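Local atomic coordinates of N-carbamoylsarcosine amidase related protein (Thermoplasma acidophilum, PDB entry 3EEF), a protein that probably hydrolyses N-carbamoylsarcosine or a related amide, as a zinc-binding member of the isochorismatase-like cysteine hydrolase family. Residues D9-F14 / R64-G69; Y47-H52 / D85-K90. One frame throughout, in Å; residues are numbered along the deposited sequence.

Interaction 1: residues D9-F14 / R64-G69. With ZN (zinc ion), chain C.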
loop_
_atom_site.group_PDB
_atom_site.type_symbol
_atom_site.label_atom_id
_atom_site.label_comp_id
_atom_site.label_asym_id
_atom_site.label_seq_id
_atom_site.Cartn_x
_atom_site.Cartn_y
_atom_site.Cartn_z
ATOM N N ASP A 9 14.865 -14.540 2.672
ATOM C CA ASP A 9 15.079 -15.638 1.699
ATOM C C ASP A 9 16.182 -16.640 2.026
ATOM O O ASP A 9 16.849 -17.174 1.121
ATOM C CB ASP A 9 15.300 -15.075 0.271
ATOM C CG ASP A 9 13.993 -14.641 -0.402
ATOM O OD1 ASP A 9 12.934 -15.301 -0.200
ATOM O OD2 ASP A 9 14.033 -13.630 -1.142
HETATM N N MSE A 10 16.354 -16.953 3.300
HETATM C CA MSE A 10 17.319 -17.985 3.667
HETATM C C MSE A 10 16.635 -19.335 3.468
HETATM O O MSE A 10 16.325 -20.024 4.437
HETATM C CB MSE A 10 17.800 -17.811 5.109
HETATM C CG MSE A 10 18.625 -16.543 5.361
HETATM SE SE MSE A 10 20.349 -16.549 4.479
HETATM C CE MSE A 10 21.389 -17.647 5.732
ATOM N N VAL A 11 16.379 -19.686 2.204
ATOM C CA VAL A 11 15.568 -20.857 1.881
ATOM C C VAL A 11 16.394 -21.863 1.079
ATOM O O VAL A 11 17.419 -21.517 0.510
ATOM C CB VAL A 11 14.249 -20.458 1.142
ATOM C CG1 VAL A 11 13.459 -19.469 2.008
ATOM C CG2 VAL A 11 14.549 -19.836 -0.243
ATOM N N ASN A 12 15.937 -23.109 1.083
ATOM C CA ASN A 12 16.676 -24.254 0.531
ATOM C C ASN A 12 17.166 -24.075 -0.890
ATOM O O ASN A 12 18.292 -24.399 -1.192
ATOM C CB ASN A 12 15.817 -25.524 0.626
ATOM C CG ASN A 12 15.771 -26.082 2.042
ATOM O OD1 ASN A 12 16.751 -25.995 2.788
ATOM N ND2 ASN A 12 14.646 -26.669 2.413
ATOM N N GLU A 13 16.334 -23.544 -1.768
ATOM C CA GLU A 13 16.732 -23.471 -3.157
ATOM C C GLU A 13 17.901 -22.533 -3.372
ATOM O O GLU A 13 18.657 -22.741 -4.302
ATOM C CB GLU A 13 15.563 -23.059 -4.046
ATOM C CG GLU A 13 15.914 -22.928 -5.537
ATOM C CD GLU A 13 14.684 -22.877 -6.400
ATOM O OE1 GLU A 13 13.571 -22.950 -5.845
ATOM O OE2 GLU A 13 14.829 -22.768 -7.634
ATOM N N PHE A 14 18.049 -21.506 -2.531
ATOM C CA PHE A 14 19.163 -20.562 -2.696
ATOM C C PHE A 14 20.417 -20.936 -1.895
ATOM O O PHE A 14 21.485 -20.367 -2.143
ATOM C CB PHE A 14 18.737 -19.132 -2.349
ATOM C CG PHE A 14 17.737 -18.523 -3.315
ATOM C CD1 PHE A 14 18.050 -18.361 -4.647
ATOM C CD2 PHE A 14 16.511 -18.064 -2.863
ATOM C CE1 PHE A 14 17.129 -17.788 -5.531
ATOM C CE2 PHE A 14 15.590 -17.479 -3.728
ATOM C CZ PHE A 14 15.900 -17.340 -5.061
ATOM N N ARG A 64 10.514 -20.378 -12.652
ATOM C CA ARG A 64 10.070 -20.851 -11.358
ATOM C C ARG A 64 11.228 -20.955 -10.367
ATOM O O ARG A 64 12.316 -21.414 -10.693
ATOM C CB ARG A 64 9.346 -22.192 -11.471
ATOM C CG ARG A 64 7.943 -22.026 -12.005
ATOM C CD ARG A 64 7.457 -23.256 -12.717
ATOM N NE ARG A 64 6.648 -24.115 -11.864
ATOM C CZ ARG A 64 5.328 -24.298 -11.964
ATOM N NH1 ARG A 64 4.593 -23.681 -12.889
ATOM N NH2 ARG A 64 4.740 -25.134 -11.123
ATOM N N HIS A 65 10.982 -20.486 -9.154
ATOM C CA HIS A 65 11.956 -20.595 -8.059
ATOM C C HIS A 65 11.202 -20.341 -6.754
ATOM O O HIS A 65 10.234 -19.560 -6.738
ATOM C CB HIS A 65 13.129 -19.601 -8.263
ATOM C CG HIS A 65 12.735 -18.155 -8.137
ATOM N ND1 HIS A 65 12.150 -17.439 -9.161
ATOM C CD2 HIS A 65 12.798 -17.306 -7.078
ATOM C CE1 HIS A 65 11.898 -16.207 -8.749
ATOM N NE2 HIS A 65 12.261 -16.103 -7.480
ATOM N N SER A 66 11.625 -21.014 -5.682
ATOM C CA SER A 66 11.053 -20.823 -4.362
ATOM C C SER A 66 9.521 -20.750 -4.467
ATOM O O SER A 66 8.868 -19.737 -4.077
ATOM C CB SER A 66 11.638 -19.551 -3.709
ATOM O OG SER A 66 11.386 -19.516 -2.300
HETATM N N MSE A 67 8.967 -21.827 -5.014
HETATM C CA MSE A 67 7.544 -21.936 -5.262
HETATM C C MSE A 67 6.789 -22.270 -3.980
HETATM O O MSE A 67 7.333 -22.937 -3.092
HETATM C CB MSE A 67 7.282 -23.001 -6.332
HETATM C CG MSE A 67 7.968 -22.700 -7.647
HETATM SE SE MSE A 67 7.431 -20.948 -8.383
HETATM C CE MSE A 67 5.638 -21.446 -9.031
ATOM N N LYS A 68 5.547 -21.789 -3.870
ATOM C CA LYS A 68 4.708 -22.152 -2.730
ATOM C C LYS A 68 4.492 -23.662 -2.739
ATOM O O LYS A 68 4.210 -24.240 -3.779
ATOM C CB LYS A 68 3.353 -21.435 -2.763
ATOM C CG LYS A 68 2.385 -21.870 -1.643
ATOM C CD LYS A 68 1.262 -20.859 -1.411
ATOM C CE LYS A 68 0.286 -21.328 -0.302
ATOM N NZ LYS A 68 0.775 -21.034 1.086
ATOM N N GLY A 69 4.649 -24.292 -1.579
ATOM C CA GLY A 69 4.407 -25.728 -1.432
ATOM C C GLY A 69 5.629 -26.621 -1.628
ATOM O O GLY A 69 5.709 -27.700 -1.024
HETATM ZN ZN ZN C . 11.542 -14.556 -6.098
#

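Interaction 2: residues Y47-H52 / D85-K90. With ZN (zinc ion), chain C.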
loop_
_atom_site.group_PDB
_atom_site.type_symbol
_atom_site.label_atom_id
_atom_site.label_comp_id
_atom_site.label_asym_id
_atom_site.label_seq_id
_atom_site.Cartn_x
_atom_site.Cartn_y
_atom_site.Cartn_z
ATOM N N TYR A 47 11.050 -13.945 9.471
ATOM C CA TYR A 47 11.514 -14.540 8.247
ATOM C C TYR A 47 10.561 -14.128 7.151
ATOM O O TYR A 47 9.354 -14.261 7.300
ATOM C CB TYR A 47 11.540 -16.071 8.349
ATOM C CG TYR A 47 12.531 -16.656 9.354
ATOM C CD1 TYR A 47 13.743 -17.207 8.936
ATOM C CD2 TYR A 47 12.244 -16.679 10.712
ATOM C CE1 TYR A 47 14.630 -17.761 9.855
ATOM C CE2 TYR A 47 13.138 -17.219 11.637
ATOM C CZ TYR A 47 14.323 -17.761 11.205
ATOM O OH TYR A 47 15.193 -18.309 12.132
ATOM N N VAL A 48 11.120 -13.633 6.045
ATOM C CA VAL A 48 10.352 -13.285 4.871
ATOM C C VAL A 48 10.894 -14.128 3.690
ATOM O O VAL A 48 12.002 -13.911 3.252
ATOM C CB VAL A 48 10.379 -11.748 4.591
ATOM C CG1 VAL A 48 9.629 -10.993 5.636
ATOM C CG2 VAL A 48 11.783 -11.217 4.599
ATOM N N ASN A 49 10.084 -15.068 3.190
ATOM C CA ASN A 49 10.489 -16.073 2.195
ATOM C C ASN A 49 9.641 -16.070 0.954
ATOM O O ASN A 49 8.405 -16.127 1.024
ATOM C CB ASN A 49 10.359 -17.453 2.812
ATOM C CG ASN A 49 11.018 -17.527 4.144
ATOM O OD1 ASN A 49 12.185 -17.161 4.272
ATOM N ND2 ASN A 49 10.282 -17.957 5.158
ATOM N N ASP A 50 10.291 -16.003 -0.196
ATOM C CA ASP A 50 9.600 -16.257 -1.451
ATOM C C ASP A 50 8.714 -17.493 -1.343
ATOM O O ASP A 50 9.128 -18.521 -0.803
ATOM C CB ASP A 50 10.593 -16.404 -2.602
ATOM C CG ASP A 50 10.987 -15.054 -3.220
ATOM O OD1 ASP A 50 10.421 -14.005 -2.817
ATOM O OD2 ASP A 50 11.820 -15.051 -4.154
ATOM N N SER A 51 7.472 -17.365 -1.789
ATOM C CA SER A 51 6.524 -18.486 -1.792
ATOM C C SER A 51 5.642 -18.285 -3.026
ATOM O O SER A 51 4.459 -17.981 -2.918
ATOM C CB SER A 51 5.712 -18.486 -0.477
ATOM O OG SER A 51 4.707 -19.488 -0.422
ATOM N N HIS A 52 6.265 -18.437 -4.197
ATOM C CA HIS A 52 5.738 -17.930 -5.464
ATOM C C HIS A 52 4.667 -18.800 -6.087
ATOM O O HIS A 52 4.669 -20.011 -5.905
ATOM C CB HIS A 52 6.856 -17.770 -6.494
ATOM C CG HIS A 52 7.759 -16.598 -6.243
ATOM N ND1 HIS A 52 7.328 -15.287 -6.325
ATOM C CD2 HIS A 52 9.091 -16.540 -5.975
ATOM C CE1 HIS A 52 8.348 -14.475 -6.085
ATOM N NE2 HIS A 52 9.437 -15.209 -5.889
ATOM N N ASP A 85 9.216 -16.581 16.659
ATOM C CA ASP A 85 9.649 -16.032 15.373
ATOM C C ASP A 85 8.469 -15.927 14.435
ATOM O O ASP A 85 7.640 -16.820 14.399
ATOM C CB ASP A 85 10.639 -16.949 14.704
ATOM C CG ASP A 85 11.913 -17.116 15.481
ATOM O OD1 ASP A 85 12.144 -16.403 16.472
ATOM O OD2 ASP A 85 12.721 -17.942 15.037
ATOM N N TYR A 86 8.415 -14.863 13.647
ATOM C CA TYR A 86 7.411 -14.727 12.600
ATOM C C TYR A 86 7.904 -15.315 11.233
ATOM O O TYR A 86 9.074 -15.163 10.884
ATOM C CB TYR A 86 7.041 -13.257 12.491
ATOM C CG TYR A 86 6.400 -12.683 13.755
ATOM C CD1 TYR A 86 5.035 -12.595 13.854
ATOM C CD2 TYR A 86 7.169 -12.237 14.838
ATOM C CE1 TYR A 86 4.424 -12.056 14.960
ATOM C CE2 TYR A 86 6.569 -11.698 15.973
ATOM C CZ TYR A 86 5.183 -11.603 16.012
ATOM O OH TYR A 86 4.495 -11.106 17.091
ATOM N N VAL A 87 7.037 -16.033 10.507
ATOM C CA VAL A 87 7.387 -16.568 9.181
ATOM C C VAL A 87 6.342 -16.078 8.158
ATOM O O VAL A 87 5.148 -16.403 8.269
ATOM C CB VAL A 87 7.480 -18.097 9.158
ATOM C CG1 VAL A 87 7.943 -18.603 7.761
ATOM C CG2 VAL A 87 8.398 -18.611 10.274
ATOM N N LEU A 88 6.813 -15.277 7.193
ATOM C CA LEU A 88 5.974 -14.607 6.221
ATOM C C LEU A 88 6.292 -15.165 4.823
ATOM O O LEU A 88 7.479 -15.466 4.488
ATOM C CB LEU A 88 6.211 -13.086 6.233
ATOM C CG LEU A 88 5.481 -12.166 7.219
ATOM C CD1 LEU A 88 5.395 -12.792 8.609
ATOM C CD2 LEU A 88 6.119 -10.763 7.291
ATOM N N GLU A 89 5.225 -15.335 4.035
ATOM C CA GLU A 89 5.359 -15.686 2.635
ATOM C C GLU A 89 5.306 -14.391 1.869
ATOM O O GLU A 89 4.461 -13.545 2.152
ATOM C CB GLU A 89 4.217 -16.599 2.179
ATOM C CG GLU A 89 4.263 -18.017 2.738
ATOM C CD GLU A 89 2.974 -18.764 2.467
ATOM O OE1 GLU A 89 2.597 -18.875 1.294
ATOM O OE2 GLU A 89 2.314 -19.215 3.427
ATOM N N LYS A 90 6.201 -14.230 0.902
ATOM C CA LYS A 90 6.197 -13.068 0.030
ATOM C C LYS A 90 6.189 -13.494 -1.447
ATOM O O LYS A 90 6.651 -14.584 -1.786
ATOM C CB LYS A 90 7.394 -12.161 0.348
ATOM C CG LYS A 90 8.778 -12.692 -0.058
ATOM C CD LYS A 90 9.849 -11.628 0.212
ATOM C CE LYS A 90 11.208 -12.054 -0.254
ATOM N NZ LYS A 90 11.459 -11.761 -1.719
HETATM ZN ZN ZN C . 11.542 -14.556 -6.098
#

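Interaction 1: residues D9-F14 / R64-G69
E13 and S66 mark the closest approach of the two backbones, their CA atoms 6.4 Å apart, where the first turn of helix 12-15, with V11 at the N-cap position, meets the irregular loop 64-69. The E13 side chain spans the gap: CG stands anti to the backbone N (chi1 179°), the chain runs on extended, and OE1 accepts a nearly straight hydrogen bond of 2.7 Å from S66 N, which comes from above the carboxylate plane. OE2 lies 3.6 Å from H65 CB, and the carboxylate is turned 75° from the imidazole plane; this same oxygen also forms a salt bridge with R18. An alanine in place of E13 would probably leave S66 N and R18 without this acidic partner, and the loop next to H65 less firmly held. Further along, the tip of the F14 ring reaches the imidazole, CZ lying 3.7 Å from H65 CD2. V11 CG2 packs 3.8 Å from S66 OG, a hydroxyl hydrogen-bonded to the carbonyl of D50. In H65, ND1 is hydrogen-bonded to G63 O, which would fix the rotation of the ring, and NE2 binds zinc at 2.2 Å. The contact thus packs the start of helix 12-15 against the loop that carries H65 of a four-residue zinc site, completed by D50, H52 and E58, within the isochorismatase-like fold.

Interaction 2: residues Y47-H52 / D85-K90
Strands 47-50 and 86-90 run parallel, their axes 4.6 Å apart at the closest and inclined by 30°, with Y47 opposite V87 and D50 opposite K90. Backbone bonds alternate from Y47 N to Y86 O through to S51 N, which donates to K90 O just past the strand. On one face, V48 and L88 lie side by side and point the same way, CG1 of V48 being 3.9 Å from CD2 of L88. Along that face K90 reaches across to D50: the chain stays extended to CE, then bends (chi4 85°), and NZ forms a 2.7 Å salt bridge with D50 OD1 from above the carboxylate plane. NZ also bonds to the carbonyls of A92 and Y93. The strands belong to a beta-alpha-beta unit, and within this chain 86-90 is an edge strand of the parallel sheet; at the C-terminal end of 47-50 and just after it, D50 OD2 and H52 NE2 bind zinc at 2.0 and 2.2 Å. K90 therefore holds one carboxylate oxygen while the metal takes the other. On the opposite face, N49 ND2 packs 3.6 Å from V87 CG1, and the Y47 ring turns its edge to Y86 O. S51 OG donates to E89 OE1 at 2.8 Å.

Both contacts are largely buried and converge on the same zinc ion, interaction 1 supplying H65 and interaction 2 D50 and H52. Interaction 2 is the more extensive, burying 598 Å² against 218 Å², and it is a regular strand pairing within the sheet. Interaction 1 instead joins a loop to a short helix beyond the strand ends, with a single hydrogen bond across it. They touch directly: D9 OD1 probably accepts a hydrogen bond from D50 N, and K68 NZ forms a salt bridge with E89 OE1 toward the exposed side. Their segments alternate along the chain, and the zinc ligands D50, H52 and H65 come from the second segment of interaction 1 and the first of interaction 2.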